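Local structure of protein-glutamine gamma-glutamyltransferase (Pagrus major, 1G0D) at residues Asn18-Arg23 with Leu32-Gln38; Leu58-Lys64 with Val104-Leu110; Leu506-Ala510 with Glu540-Leu544. The protein catalyses calcium-dependent acyl transfer from peptide-bound glutamine to primary amines, including protein lysines, and so cross-links or aminates proteins. All blocks are in the same frame, centred on the assembly; numbering follows the deposited sequence.

Contact 1: residues Asn18-Arg23 with Leu32-Gln38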
# COMPACT_ATOMS: atom_id res chain seq x y z
N ASN A 18 -18.18 -7.74 24.02
CA ASN A 18 -18.66 -7.50 22.67
C ASN A 18 -17.47 -7.34 21.74
O ASN A 18 -17.44 -7.92 20.65
CB ASN A 18 -19.52 -6.23 22.63
CG ASN A 18 -20.92 -6.46 23.22
OD1 ASN A 18 -21.55 -7.46 22.95
ND2 ASN A 18 -21.40 -5.53 24.01
N ASN A 19 -16.47 -6.59 22.20
CA ASN A 19 -15.27 -6.33 21.42
C ASN A 19 -14.48 -7.58 21.11
O ASN A 19 -13.82 -7.65 20.08
CB ASN A 19 -14.37 -5.33 22.13
CG ASN A 19 -14.92 -3.92 22.07
OD1 ASN A 19 -16.09 -3.71 21.76
ND2 ASN A 19 -14.07 -2.92 22.36
N LEU A 20 -14.55 -8.57 22.01
CA LEU A 20 -13.84 -9.83 21.80
C LEU A 20 -14.57 -10.57 20.70
O LEU A 20 -13.93 -11.10 19.78
CB LEU A 20 -13.84 -10.71 23.06
CG LEU A 20 -12.55 -11.48 23.46
CD1 LEU A 20 -12.92 -12.87 23.95
CD2 LEU A 20 -11.52 -11.57 22.33
N ALA A 21 -15.89 -10.57 20.77
CA ALA A 21 -16.72 -11.24 19.80
C ALA A 21 -16.71 -10.60 18.41
O ALA A 21 -16.95 -11.24 17.39
CB ALA A 21 -18.15 -11.31 20.32
N HIS A 22 -16.44 -9.31 18.37
CA HIS A 22 -16.44 -8.64 17.10
C HIS A 22 -15.04 -8.43 16.52
O HIS A 22 -14.89 -7.73 15.52
CB HIS A 22 -17.19 -7.32 17.23
CG HIS A 22 -18.65 -7.48 17.48
ND1 HIS A 22 -19.60 -7.29 16.50
CD2 HIS A 22 -19.34 -7.81 18.60
CE1 HIS A 22 -20.81 -7.49 17.00
NE2 HIS A 22 -20.68 -7.81 18.28
N ARG A 23 -14.03 -9.03 17.12
CA ARG A 23 -12.67 -8.88 16.62
C ARG A 23 -12.26 -7.42 16.51
O ARG A 23 -11.67 -7.00 15.50
CB ARG A 23 -12.54 -9.52 15.23
CG ARG A 23 -13.38 -10.77 15.08
CD ARG A 23 -13.25 -11.35 13.69
NE ARG A 23 -13.49 -12.79 13.65
CZ ARG A 23 -14.69 -13.37 13.52
NH1 ARG A 23 -15.81 -12.65 13.43
NH2 ARG A 23 -14.77 -14.69 13.43
N LEU A 32 -16.98 0.43 23.38
CA LEU A 32 -17.66 -0.50 22.50
C LEU A 32 -17.40 -0.24 21.03
O LEU A 32 -17.82 0.77 20.49
CB LEU A 32 -19.17 -0.47 22.77
CG LEU A 32 -20.09 -1.43 22.00
CD1 LEU A 32 -19.81 -2.88 22.34
CD2 LEU A 32 -21.52 -1.11 22.35
N ILE A 33 -16.66 -1.15 20.38
CA ILE A 33 -16.36 -1.08 18.95
C ILE A 33 -16.89 -2.40 18.36
O ILE A 33 -16.36 -3.48 18.59
CB ILE A 33 -14.88 -0.95 18.71
CG1 ILE A 33 -14.33 0.19 19.56
CG2 ILE A 33 -14.67 -0.75 17.23
CD1 ILE A 33 -12.84 0.22 19.66
N VAL A 34 -17.93 -2.26 17.56
CA VAL A 34 -18.68 -3.37 17.00
C VAL A 34 -18.59 -3.52 15.46
O VAL A 34 -18.23 -2.57 14.80
CB VAL A 34 -20.12 -3.09 17.53
CG1 VAL A 34 -21.16 -3.07 16.41
CG2 VAL A 34 -20.40 -4.00 18.71
N ARG A 35 -18.88 -4.69 14.89
CA ARG A 35 -18.88 -4.87 13.41
C ARG A 35 -20.34 -5.12 12.97
O ARG A 35 -21.12 -5.67 13.75
CB ARG A 35 -17.97 -6.03 12.99
CG ARG A 35 -16.54 -5.86 13.50
CD ARG A 35 -15.55 -6.74 12.76
NE ARG A 35 -14.18 -6.48 13.20
CZ ARG A 35 -13.23 -5.82 12.51
NH1 ARG A 35 -13.48 -5.28 11.32
NH2 ARG A 35 -12.01 -5.71 13.01
N ARG A 36 -20.73 -4.71 11.76
CA ARG A 36 -22.12 -4.85 11.29
C ARG A 36 -22.66 -6.22 10.93
O ARG A 36 -21.92 -7.10 10.55
CB ARG A 36 -22.37 -3.91 10.10
CG ARG A 36 -21.78 -4.37 8.82
CD ARG A 36 -21.60 -3.21 7.82
NE ARG A 36 -21.31 -3.70 6.46
CZ ARG A 36 -21.47 -2.98 5.35
NH1 ARG A 36 -21.91 -1.74 5.40
NH2 ARG A 36 -21.26 -3.53 4.16
N GLY A 37 -23.97 -6.38 11.06
CA GLY A 37 -24.58 -7.65 10.73
C GLY A 37 -24.45 -8.70 11.83
O GLY A 37 -24.95 -9.81 11.68
N GLN A 38 -23.78 -8.32 12.92
CA GLN A 38 -23.52 -9.19 14.07
C GLN A 38 -24.10 -8.51 15.33
O GLN A 38 -23.79 -7.36 15.63
CB GLN A 38 -22.01 -9.39 14.21
CG GLN A 38 -21.59 -10.38 15.26
CD GLN A 38 -20.08 -10.52 15.35
OE1 GLN A 38 -19.39 -10.47 14.33
NE2 GLN A 38 -19.55 -10.69 16.58
O HOH W 1 -17.03 -10.22 13.13
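The imidazole of His22 is held between Val34 and Gln38 where helix 15-21 ends in a Schellman motif, with Arg23 as its C-prime residue at positive phi. This helix end packs on edge strand 33-35 of the N-terminal beta-sandwich. The tight part is the ring. Val34 CG2 sits 3.8 Å from the His22 ring centroid, a CH-pi contact over one face. The Gln38 amide stacks on the opposite face, its plane 12° from that of the ring. Gln38 CG lies opposite the backbone N (chi1 -174°) and the chain runs on extended. This sets NE2 over the middle of the ring, from where it donates to Ala21 O, 2.8 Å away. That bond lies in the amide plane but comes from above the Ala21 carbonyl.

Arg35 grips the two carbonyls that follow. Its NE meets His22 O at 2.7 Å, and its NH2 meets Arg23 O at 2.8 Å and 171°. Both oxygens lie close to the guanidinium plane, which fixes how the group is turned. Its positive charge would probably suit the carbonyl-rich end of the helix. At the start of the strand, Asn19 OD1 accepts a hydrogen bond from Ile33 N at 3.0 Å, while Asn19 ND2 is taken by Asp28 O and Arg31 O.

The side of Ala21 and Arg23 is looser and more open to solvent. There one water accepts from Arg23 NH1 at 2.7 Å and donates to Gln38 OE1 at 2.7 Å.

Contact 2: residues Leu58-Lys64 with Val104-Leu110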
# COMPACT_ATOMS: atom_id res chain seq x y z
N LEU A 58 -35.67 2.56 21.65
CA LEU A 58 -34.26 2.78 21.30
C LEU A 58 -34.07 3.56 20.00
O LEU A 58 -34.62 3.18 18.96
CB LEU A 58 -33.51 1.44 21.16
CG LEU A 58 -32.73 0.92 22.38
CD1 LEU A 58 -33.73 0.61 23.47
CD2 LEU A 58 -31.91 -0.31 22.03
N VAL A 59 -33.31 4.64 20.06
CA VAL A 59 -33.04 5.38 18.84
C VAL A 59 -31.56 5.70 18.72
O VAL A 59 -30.90 6.07 19.69
CB VAL A 59 -33.92 6.65 18.73
CG1 VAL A 59 -34.42 7.03 20.06
CG2 VAL A 59 -33.16 7.77 18.06
N LEU A 60 -31.05 5.51 17.50
CA LEU A 60 -29.65 5.73 17.19
C LEU A 60 -29.39 7.06 16.51
O LEU A 60 -30.19 7.53 15.73
CB LEU A 60 -29.20 4.61 16.26
CG LEU A 60 -29.14 3.17 16.77
CD1 LEU A 60 -29.13 2.24 15.59
CD2 LEU A 60 -27.89 2.97 17.59
N HIS A 61 -28.24 7.66 16.79
CA HIS A 61 -27.89 8.95 16.18
C HIS A 61 -26.51 8.86 15.56
O HIS A 61 -25.55 8.41 16.18
CB HIS A 61 -27.91 10.09 17.20
CG HIS A 61 -29.18 10.19 17.98
ND1 HIS A 61 -30.25 10.94 17.55
CD2 HIS A 61 -29.59 9.56 19.11
CE1 HIS A 61 -31.27 10.76 18.38
NE2 HIS A 61 -30.89 9.93 19.33
N LEU A 62 -26.44 9.32 14.32
CA LEU A 62 -25.20 9.33 13.54
C LEU A 62 -24.93 10.76 13.03
O LEU A 62 -25.86 11.46 12.62
CB LEU A 62 -25.35 8.38 12.33
CG LEU A 62 -24.48 7.12 12.16
CD1 LEU A 62 -24.47 6.73 10.70
CD2 LEU A 62 -23.06 7.34 12.65
N GLY A 63 -23.68 11.20 13.07
CA GLY A 63 -23.37 12.52 12.57
C GLY A 63 -23.27 13.53 13.66
O GLY A 63 -24.01 13.45 14.65
N LYS A 64 -22.35 14.48 13.48
CA LYS A 64 -22.08 15.55 14.45
C LYS A 64 -23.26 16.47 14.66
O LYS A 64 -23.28 17.24 15.60
CB LYS A 64 -20.87 16.40 14.02
CG LYS A 64 -19.51 15.91 14.56
CD LYS A 64 -19.17 14.46 14.09
CE LYS A 64 -17.97 14.37 13.10
NZ LYS A 64 -18.19 13.30 12.07
N VAL A 104 -24.58 1.50 8.26
CA VAL A 104 -23.64 2.59 7.99
C VAL A 104 -22.53 2.52 9.03
O VAL A 104 -22.81 2.48 10.22
CB VAL A 104 -24.33 3.97 8.12
CG1 VAL A 104 -23.32 5.06 7.99
CG2 VAL A 104 -25.37 4.15 7.05
N ILE A 105 -21.27 2.47 8.60
CA ILE A 105 -20.18 2.45 9.56
C ILE A 105 -20.05 3.86 10.17
O ILE A 105 -20.38 4.85 9.52
CB ILE A 105 -18.84 1.99 8.91
CG1 ILE A 105 -18.38 2.98 7.86
CG2 ILE A 105 -19.03 0.68 8.18
CD1 ILE A 105 -16.91 2.79 7.55
N GLY A 106 -19.61 3.95 11.41
CA GLY A 106 -19.50 5.28 11.98
C GLY A 106 -19.59 5.26 13.47
O GLY A 106 -19.64 4.19 14.09
N HIS A 107 -19.58 6.45 14.07
CA HIS A 107 -19.67 6.57 15.51
C HIS A 107 -21.09 6.89 15.89
O HIS A 107 -21.52 8.01 15.70
CB HIS A 107 -18.76 7.70 15.98
CG HIS A 107 -18.56 7.73 17.46
ND1 HIS A 107 -18.36 8.90 18.16
CD2 HIS A 107 -18.56 6.74 18.38
CE1 HIS A 107 -18.24 8.62 19.44
NE2 HIS A 107 -18.36 7.32 19.61
N TYR A 108 -21.80 5.90 16.42
CA TYR A 108 -23.19 6.06 16.81
C TYR A 108 -23.32 6.48 18.25
O TYR A 108 -22.44 6.23 19.05
CB TYR A 108 -23.92 4.73 16.66
CG TYR A 108 -24.17 4.29 15.24
CD1 TYR A 108 -23.17 3.63 14.51
CD2 TYR A 108 -25.41 4.48 14.64
CE1 TYR A 108 -23.39 3.17 13.21
CE2 TYR A 108 -25.65 4.02 13.34
CZ TYR A 108 -24.62 3.36 12.63
OH TYR A 108 -24.83 2.86 11.36
N ARG A 109 -24.43 7.13 18.58
CA ARG A 109 -24.67 7.51 19.96
C ARG A 109 -26.02 6.93 20.22
O ARG A 109 -26.96 7.24 19.51
CB ARG A 109 -24.67 9.03 20.15
CG ARG A 109 -23.37 9.57 20.87
CD ARG A 109 -22.32 10.25 19.91
NE ARG A 109 -22.98 11.16 18.95
CZ ARG A 109 -22.66 11.30 17.66
NH1 ARG A 109 -21.66 10.60 17.12
NH2 ARG A 109 -23.39 12.10 16.88
N LEU A 110 -26.11 6.07 21.23
CA LEU A 110 -27.35 5.38 21.58
C LEU A 110 -28.19 5.98 22.67
O LEU A 110 -27.74 6.13 23.81
CB LEU A 110 -27.07 3.93 21.98
CG LEU A 110 -28.05 2.79 21.63
CD1 LEU A 110 -28.38 1.99 22.85
CD2 LEU A 110 -29.29 3.32 21.04
O HOH W 2 -20.78 10.76 13.99
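His61 and Arg109 form an antiparallel hydrogen-bonded pair in the N-terminal beta-sandwich. His61 N reaches Arg109 O at 3.0 Å, and Arg109 N reaches His61 O at 2.9 Å in the carbonyl plane.

Both side chains rise on one face of the sheet. Arg109 bends at chi2 (103°) and chi3 (45°), which lays its guanidinium over His61 O. Its NH2 then makes a weak bond to Gly63 O, and a water links its NH1 to Gly63 N. His61 ND1 is bonded to Asp66.

The other face is apolar. Leu62 CG lies over one face of the Tyr108 ring, 3.7 Å from its centroid, toward the rim. Leu62 CD1 meets Val104 CG1 at 3.4 Å, and Leu60 CD2 meets Leu110 CD2 at 3.7 Å. At Gly106 any CB would clash with Leu62 CD2. Tyr108 OH bonds to Val104 O. A serine in place of Tyr108 would probably leave Val104 O without this donor and open a gap beside Leu62.

Strand 55-62 is bonded on its other side to strand 68-72. Strand 106-115 is flanked by strand 121-133, whose Phe130 touches Leu60 and meets the Tyr108 ring nearly parallel.

Contact 3: residues Leu506-Ala510 with Glu540-Leu544; sequences LTMLA and EVMRL
Met542 lays its sulfur and methyl across Met508 and Ala510. Its SD touches Ala510 CB at 3.6 Å, and its CE touches Met508 CB at 3.6 Å. The torsions explain this reach. With CG opposite the backbone N (chi1 175°), an extended start carries SD across to the facing strand. The chain then turns sharply at chi3, which brings the methyl back over Met508. The two methionines run past each other in opposite senses.

Met508 in turn sends its methyl toward Glu540, and the two side chains cross at about a right angle. Met508 CE lies 3.2 Å from Glu540 OE2 and also rests against the carbons of that side chain. Glu540 is bent at chi2, which turns its carboxylate to this methyl. The charge has a partner elsewhere: OE2 forms a salt bridge with Lys526. At the other end Leu544 CD1 packs on Ala510 CB at 3.8 Å. The small Ala510 thus receives both Met542 and Leu544.

No hydrogen bond joins the two strands. The axes of the two segments come within 9.1 Å and run at 21°, roughly parallel. This is face-to-face packing of two sheets, in the beta-barrel domain that follows the catalytic core in transglutaminases. The side chain of Leu544 is about 6 Å from that of Ile580, part of a GTP site inferred by similarity.

Strand 502-513 is an inner strand, with strands 558-566 and 525-532 as its neighbours. Strand 536-544 is an outermost strand of the opposing sheet, paired with strand 488-496. Val492 of that strand touches Met508, and Val561 of strand 558-566 touches Met542.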
# COMPACT_ATOMS: atom_id res chain seq x y z
N LEU A 506 28.15 -2.22 -30.94
CA LEU A 506 27.63 -2.35 -29.61
C LEU A 506 27.73 -1.08 -28.76
O LEU A 506 28.80 -0.74 -28.27
CB LEU A 506 28.39 -3.49 -28.94
CG LEU A 506 27.95 -4.26 -27.69
CD1 LEU A 506 28.93 -3.98 -26.56
CD2 LEU A 506 26.55 -3.92 -27.31
N THR A 507 26.61 -0.40 -28.58
CA THR A 507 26.59 0.80 -27.75
C THR A 507 26.11 0.49 -26.32
O THR A 507 25.08 -0.15 -26.14
CB THR A 507 25.64 1.84 -28.33
OG1 THR A 507 25.94 2.04 -29.72
CG2 THR A 507 25.75 3.14 -27.55
N MET A 508 26.83 0.96 -25.31
CA MET A 508 26.44 0.74 -23.92
C MET A 508 26.46 2.03 -23.12
O MET A 508 27.38 2.83 -23.27
CB MET A 508 27.38 -0.24 -23.25
CG MET A 508 27.87 -1.31 -24.15
SD MET A 508 29.27 -2.03 -23.29
CE MET A 508 30.53 -2.08 -24.59
N LEU A 509 25.45 2.25 -22.29
CA LEU A 509 25.41 3.45 -21.45
C LEU A 509 25.02 3.05 -20.06
O LEU A 509 24.32 2.08 -19.86
CB LEU A 509 24.36 4.45 -21.89
CG LEU A 509 23.85 4.83 -23.27
CD1 LEU A 509 23.21 3.65 -24.01
CD2 LEU A 509 22.81 5.96 -23.04
N ALA A 510 25.42 3.84 -19.09
CA ALA A 510 25.06 3.57 -17.73
C ALA A 510 24.73 4.94 -17.15
O ALA A 510 25.60 5.83 -17.10
CB ALA A 510 26.23 2.95 -17.03
N GLU A 540 31.53 -8.06 -23.02
CA GLU A 540 32.17 -6.78 -22.79
C GLU A 540 31.83 -6.35 -21.38
O GLU A 540 30.75 -6.66 -20.87
CB GLU A 540 31.67 -5.72 -23.77
CG GLU A 540 32.55 -5.56 -24.99
CD GLU A 540 33.67 -4.57 -24.78
OE1 GLU A 540 34.76 -5.01 -24.34
OE2 GLU A 540 33.47 -3.36 -25.03
N VAL A 541 32.75 -5.64 -20.76
CA VAL A 541 32.57 -5.16 -19.40
C VAL A 541 32.54 -3.63 -19.28
O VAL A 541 33.19 -2.90 -20.03
CB VAL A 541 33.69 -5.71 -18.49
CG1 VAL A 541 33.61 -5.08 -17.12
CG2 VAL A 541 33.58 -7.22 -18.39
N MET A 542 31.74 -3.16 -18.33
CA MET A 542 31.65 -1.74 -18.08
C MET A 542 31.89 -1.60 -16.61
O MET A 542 31.15 -2.15 -15.82
CB MET A 542 30.26 -1.23 -18.44
CG MET A 542 30.00 0.23 -18.10
SD MET A 542 28.45 0.81 -18.86
CE MET A 542 27.90 -0.72 -19.72
N ARG A 543 32.92 -0.87 -16.23
CA ARG A 543 33.19 -0.72 -14.82
C ARG A 543 32.68 0.58 -14.29
O ARG A 543 33.15 1.65 -14.69
CB ARG A 543 34.68 -0.81 -14.53
CG ARG A 543 35.03 -0.63 -13.07
CD ARG A 543 36.31 -1.36 -12.72
NE ARG A 543 36.60 -1.28 -11.29
CZ ARG A 543 36.33 -2.25 -10.42
NH1 ARG A 543 35.76 -3.38 -10.83
NH2 ARG A 543 36.63 -2.09 -9.13
N LEU A 544 31.70 0.48 -13.40
CA LEU A 544 31.11 1.64 -12.76
C LEU A 544 31.87 1.84 -11.44
O LEU A 544 32.19 0.85 -10.78
CB LEU A 544 29.62 1.38 -12.52
CG LEU A 544 28.64 1.59 -13.67
CD1 LEU A 544 28.93 2.87 -14.41
CD2 LEU A 544 28.73 0.44 -14.60

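Overall arrangement
Contacts 1 and 2 share the N-terminal domain and the same sheet, with centres about 15 Å apart. Strand 121-133 lies between their strands, 33-35 and 106-115. Contact 3 is at the far side of the chain, its centre more than 60 Å from both. Contact 1 is largely buried yet mainly polar, with side chains bonding to the carbonyls of a helix end and to a strand N-H. Contact 2 joins neighbouring strands, so backbone bonds carry it and its two faces differ in chemistry. It is only partly buried. Contact 3 is buried and joins two sheets mostly through methionine, alanine and leucine side chains, with the Glu540 chain at one end and no hydrogen bond between its segments.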